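Local atomic coordinates of allantoin racemase (Pseudomonas fluorescens, PDB entry 5LG5), a protein that interconverts the two enantiomers of allantoin and probably also racemises other 5-monosubstituted hydantoins. Residues T96-S101 against V202-T207; T102-G107 against A130-R135. All coordinates share one frame; numbering follows the deposited sequence.

Interaction 1 (T96-S101 against V202-T207); sequences TEAAAS and VTAAVT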
loop_
_atom_site.group_PDB
_atom_site.type_symbol
_atom_site.label_atom_id
_atom_site.label_comp_id
_atom_site.label_asym_id
_atom_site.label_seq_id
_atom_site.Cartn_x
_atom_site.Cartn_y
_atom_site.Cartn_z
ATOM N N THR E 96 -12.991 19.044 0.130
ATOM C CA THR E 96 -12.655 17.709 -0.341
ATOM C C THR E 96 -12.442 16.767 0.826
ATOM O O THR E 96 -13.093 15.728 0.950
ATOM C CB THR E 96 -11.340 17.736 -1.144
ATOM O OG1 THR E 96 -11.412 18.739 -2.171
ATOM C CG2 THR E 96 -11.046 16.370 -1.749
ATOM N N GLU E 97 -11.518 17.144 1.692
ATOM C CA GLU E 97 -11.197 16.333 2.846
ATOM C C GLU E 97 -12.306 16.389 3.871
ATOM O O GLU E 97 -12.647 15.378 4.470
ATOM C CB GLU E 97 -9.843 16.776 3.380
ATOM C CG GLU E 97 -8.810 16.508 2.301
ATOM C CD GLU E 97 -7.678 17.497 2.273
ATOM O OE1 GLU E 97 -7.125 17.696 1.173
ATOM O OE2 GLU E 97 -7.347 18.077 3.331
ATOM N N ALA E 98 -12.937 17.549 4.002
ATOM C CA ALA E 98 -14.083 17.654 4.892
ATOM C C ALA E 98 -15.134 16.620 4.501
ATOM O O ALA E 98 -15.579 15.841 5.345
ATOM C CB ALA E 98 -14.666 19.050 4.846
ATOM N N ALA E 99 -15.486 16.564 3.216
ATOM C CA ALA E 99 -16.509 15.613 2.774
ATOM C C ALA E 99 -16.092 14.161 3.020
ATOM O O ALA E 99 -16.864 13.383 3.591
ATOM C CB ALA E 99 -16.855 15.833 1.303
ATOM N N ALA E 100 -14.873 13.794 2.613
ATOM C CA ALA E 100 -14.439 12.408 2.753
ATOM C C ALA E 100 -14.338 12.020 4.213
ATOM O O ALA E 100 -14.809 10.961 4.620
ATOM C CB ALA E 100 -13.114 12.181 2.038
ATOM N N SER E 101 -13.741 12.896 5.009
ATOM C CA SER E 101 -13.571 12.628 6.428
ATOM C C SER E 101 -14.907 12.443 7.167
ATOM O O SER E 101 -15.055 11.501 7.964
ATOM C CB SER E 101 -12.721 13.726 7.089
ATOM O OG SER E 101 -12.404 13.372 8.428
ATOM N N VAL E 202 -19.163 21.437 1.521
ATOM C CA VAL E 202 -19.271 22.798 2.014
ATOM C C VAL E 202 -19.793 22.853 3.454
ATOM O O VAL E 202 -19.178 23.479 4.315
ATOM C CB VAL E 202 -20.160 23.646 1.110
ATOM C CG1 VAL E 202 -20.452 24.995 1.775
ATOM C CG2 VAL E 202 -19.479 23.830 -0.237
ATOM N N THR E 203 -20.925 22.205 3.712
ATOM C CA THR E 203 -21.511 22.249 5.038
ATOM C C THR E 203 -20.729 21.389 6.001
ATOM O O THR E 203 -20.621 21.711 7.178
ATOM C CB THR E 203 -22.992 21.849 5.040
ATOM O OG1 THR E 203 -23.140 20.566 4.409
ATOM C CG2 THR E 203 -23.818 22.902 4.296
ATOM N N ALA E 204 -20.202 20.276 5.501
ATOM C CA ALA E 204 -19.295 19.475 6.309
ATOM C C ALA E 204 -18.143 20.341 6.802
ATOM O O ALA E 204 -17.857 20.384 7.998
ATOM C CB ALA E 204 -18.761 18.293 5.505
ATOM N N ALA E 205 -17.517 21.063 5.875
ATOM C CA ALA E 205 -16.346 21.881 6.193
ATOM C C ALA E 205 -16.649 22.944 7.226
ATOM O O ALA E 205 -15.817 23.226 8.103
ATOM C CB ALA E 205 -15.771 22.517 4.930
ATOM N N VAL E 206 -17.839 23.543 7.120
ATOM C CA VAL E 206 -18.236 24.564 8.089
ATOM C C VAL E 206 -18.198 24.013 9.493
ATOM O O VAL E 206 -17.636 24.635 10.394
ATOM C CB VAL E 206 -19.646 25.121 7.809
ATOM C CG1 VAL E 206 -20.116 26.010 8.963
ATOM C CG2 VAL E 206 -19.644 25.885 6.501
ATOM N N THR E 207 -18.809 22.848 9.682
ATOM C CA THR E 207 -18.866 22.253 11.016
ATOM C C THR E 207 -17.468 21.891 11.492
ATOM O O THR E 207 -17.143 22.035 12.671
ATOM C CB THR E 207 -19.776 21.010 11.085
ATOM O OG1 THR E 207 -19.170 19.929 10.363
ATOM C CG2 THR E 207 -21.171 21.316 10.517
#
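Ala98 points its methyl at Ala205, with Ala98 CB 3.6 Å from Ala205 CB almost straight ahead and 3.6 Å from Ala205 CA, beside that line. The methyl bond of Ala205 lies across this approach. Ala204 CB lies beside the Ala98 methyl, about a right angle round from Ala205 CB, 4.2 Å from Ala98 CB and 4.0 Å from Ala98 O. Three methyls, the Ala205 CA and the Ala98 carbonyl make up the contact. Ala99 adds only a light touch, its backbone N 4.4 Å from Ala204 CB. No hydrogen bond spans the two segments; their direct contact is van der Waals packing. Because no touching residue carries more than a CB, the segment axes come within 7.8 Å and the CA atoms of Ala98 and Ala205 within 5.0 Å, though the helices cross almost at right angles (89°). Helix 95-103 follows strand 92-94 of one four-stranded parallel sheet and helix 201-214 follows strand 198-199 of the other, so this buried alanine-lined crossing joins the two sheet-bearing halves. Ala98 and Ala205 also rest on Val93. Val202 and Val206 pack against helix 12-25, while Glu97 and Ser101 meet Phe105 of the second subunit.

Interaction 2 (T102-G107 against A130-R135); sequences TAMFLG and AGLYQR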
loop_
_atom_site.group_PDB
_atom_site.type_symbol
_atom_site.label_atom_id
_atom_site.label_comp_id
_atom_site.label_asym_id
_atom_site.label_seq_id
_atom_site.Cartn_x
_atom_site.Cartn_y
_atom_site.Cartn_z
ATOM N N THR E 102 -15.891 13.304 6.919
ATOM C CA THR E 102 -17.148 13.083 7.629
ATOM C C THR E 102 -17.915 11.882 7.070
ATOM O O THR E 102 -18.510 11.154 7.841
ATOM C CB THR E 102 -18.058 14.347 7.840
ATOM O OG1 THR E 102 -19.262 14.247 7.073
ATOM C CG2 THR E 102 -17.328 15.635 7.566
ATOM N N ALA E 103 -17.863 11.649 5.758
ATOM C CA ALA E 103 -18.503 10.454 5.179
ATOM C C ALA E 103 -17.962 9.158 5.802
ATOM O O ALA E 103 -18.680 8.163 5.964
ATOM C CB ALA E 103 -18.341 10.428 3.651
ATOM N N MET E 104 -16.688 9.176 6.158
ATOM C CA MET E 104 -16.062 8.003 6.751
ATOM C C MET E 104 -16.634 7.640 8.123
ATOM O O MET E 104 -16.495 6.502 8.578
ATOM C CB MET E 104 -14.544 8.164 6.789
ATOM C CG MET E 104 -13.874 7.923 5.425
ATOM S SD MET E 104 -12.187 8.530 5.387
ATOM C CE MET E 104 -11.542 7.788 6.888
ATOM N N PHE E 105 -17.275 8.598 8.790
ATOM C CA PHE E 105 -17.972 8.270 10.037
ATOM C C PHE E 105 -19.312 7.579 9.795
ATOM O O PHE E 105 -19.909 7.034 10.720
ATOM C CB PHE E 105 -18.157 9.514 10.919
ATOM C CG PHE E 105 -16.870 9.999 11.550
ATOM C CD1 PHE E 105 -16.192 11.101 11.032
ATOM C CD2 PHE E 105 -16.332 9.344 12.650
ATOM C CE1 PHE E 105 -15.007 11.539 11.607
ATOM C CE2 PHE E 105 -15.140 9.778 13.237
ATOM C CZ PHE E 105 -14.479 10.871 12.714
ATOM N N LEU E 106 -19.765 7.567 8.545
ATOM C CA LEU E 106 -21.143 7.188 8.244
ATOM C C LEU E 106 -21.309 5.852 7.549
ATOM O O LEU E 106 -22.426 5.338 7.468
ATOM C CB LEU E 106 -21.815 8.275 7.398
ATOM C CG LEU E 106 -21.858 9.669 8.029
ATOM C CD1 LEU E 106 -22.542 10.648 7.084
ATOM C CD2 LEU E 106 -22.584 9.626 9.361
ATOM N N GLY E 107 -20.220 5.300 7.019
ATOM C CA GLY E 107 -20.307 4.067 6.258
ATOM C C GLY E 107 -18.966 3.401 6.041
ATOM O O GLY E 107 -17.914 3.987 6.323
ATOM N N ALA E 130 -4.100 13.173 1.151
ATOM C CA ALA E 130 -4.708 13.498 2.437
ATOM C C ALA E 130 -4.825 12.264 3.331
ATOM O O ALA E 130 -5.176 12.377 4.496
ATOM C CB ALA E 130 -6.082 14.146 2.234
ATOM N N GLY E 131 -4.547 11.090 2.782
ATOM C CA GLY E 131 -4.680 9.852 3.529
ATOM C C GLY E 131 -6.128 9.514 3.804
ATOM O O GLY E 131 -6.455 8.929 4.839
ATOM N N LEU E 132 -7.001 9.868 2.869
ATOM C CA LEU E 132 -8.436 9.620 3.019
ATOM C C LEU E 132 -8.994 8.749 1.917
ATOM O O LEU E 132 -10.204 8.588 1.809
ATOM C CB LEU E 132 -9.213 10.945 3.078
ATOM C CG LEU E 132 -9.008 11.819 4.318
ATOM C CD1 LEU E 132 -9.646 13.171 4.113
ATOM C CD2 LEU E 132 -9.597 11.150 5.558
ATOM N N TYR E 133 -8.114 8.204 1.084
ATOM C CA TYR E 133 -8.547 7.433 -0.077
ATOM C C TYR E 133 -8.836 5.951 0.193
ATOM O O TYR E 133 -9.545 5.304 -0.578
ATOM C CB TYR E 133 -7.553 7.583 -1.231
ATOM C CG TYR E 133 -8.113 7.069 -2.531
ATOM C CD1 TYR E 133 -9.105 7.776 -3.207
ATOM C CD2 TYR E 133 -7.676 5.861 -3.068
ATOM C CE1 TYR E 133 -9.635 7.301 -4.396
ATOM C CE2 TYR E 133 -8.203 5.380 -4.250
ATOM C CZ TYR E 133 -9.179 6.101 -4.906
ATOM O OH TYR E 133 -9.698 5.618 -6.084
ATOM N N GLN E 134 -8.298 5.409 1.279
ATOM C CA GLN E 134 -8.498 3.997 1.598
ATOM C C GLN E 134 -9.959 3.567 1.663
ATOM O O GLN E 134 -10.297 2.475 1.238
ATOM C CB GLN E 134 -7.800 3.654 2.910
ATOM C CG GLN E 134 -6.325 3.969 2.807
ATOM C CD GLN E 134 -5.526 2.811 2.307
ATOM O OE1 GLN E 134 -4.596 2.982 1.514
ATOM N NE2 GLN E 134 -5.843 1.617 2.802
ATOM N N ARG E 135 -10.825 4.420 2.190
ATOM C CA ARG E 135 -12.233 4.055 2.291
ATOM C C ARG E 135 -13.050 4.620 1.127
ATOM O O ARG E 135 -14.286 4.612 1.135
ATOM C CB ARG E 135 -12.787 4.469 3.649
ATOM C CG ARG E 135 -11.891 3.982 4.783
ATOM C CD ARG E 135 -12.637 3.176 5.817
ATOM N NE ARG E 135 -14.022 3.623 5.968
ATOM C CZ ARG E 135 -14.459 4.336 7.002
ATOM N NH1 ARG E 135 -13.611 4.713 7.960
ATOM N NH2 ARG E 135 -15.733 4.693 7.070
#
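The NH2 of Arg135 is held between two main-chain oxygens of the 102-107 segment, Met104 O and Gly107 O. The bond from Arg135 NH2 to Met104 O is modelled at 2.5 Å with an N-H...O angle of 155°, and that to Gly107 O at 2.4 Å is more bent; both are so short that their exact lengths are doubtful. Gly107 O lies at the edge of the guanidinium, close to its plane, whereas Met104 also covers one of its faces: CG sits over the centre of the group, and CB is 3.7 Å from Arg135 NH2. The arginine reaches this place by bending at chi2, which is nearly eclipsed at -126°, and at chi3. Beyond CG the Met104 chain turns at chi3, bringing CE within 3.9 Å of Arg135 NH1, while SD lies 3.7 Å from Leu132 CD2.

The two segments lead into neighbouring parallel strands, 110-114 and 136-141, joined through helix 120-129 in a beta-alpha-beta crossover. That helix closes in a Schellman motif at Gly131, whose positive phi ends the helix and starts the loop that carries Leu132 and Arg135. The other guanidinium nitrogens also find carbonyls: NE bonds to His108 O, and NH1 to Ala130 O of the second subunit, a bond reciprocated by Arg135 of that subunit on Ala130 O. Across the same interface, Leu132 packs on Met104 of the second subunit and Met104 on its Ala130.

Helix 95-103 takes part in both interactions. Its earlier turns make the apolar crossing of interaction 1, and its C-terminal part belongs to the segment used by interaction 2. The centre of the first contact is about 7 Å from the centre of the chain, and the contact relies on methyl groups; the centre of the second is about 15 Å from it, and that contact, still buried, relies on a charged guanidinium bonding to carbonyl oxygens, with methionine and leucine beside it. The two meet directly: Glu97 CG is 3.6 Å from Ala130 CB, and Ala204 CB is 3.7 Å from Thr102 CG2. Both border the second subunit, interaction 1 by packing and interaction 2 by hydrogen bonds as well.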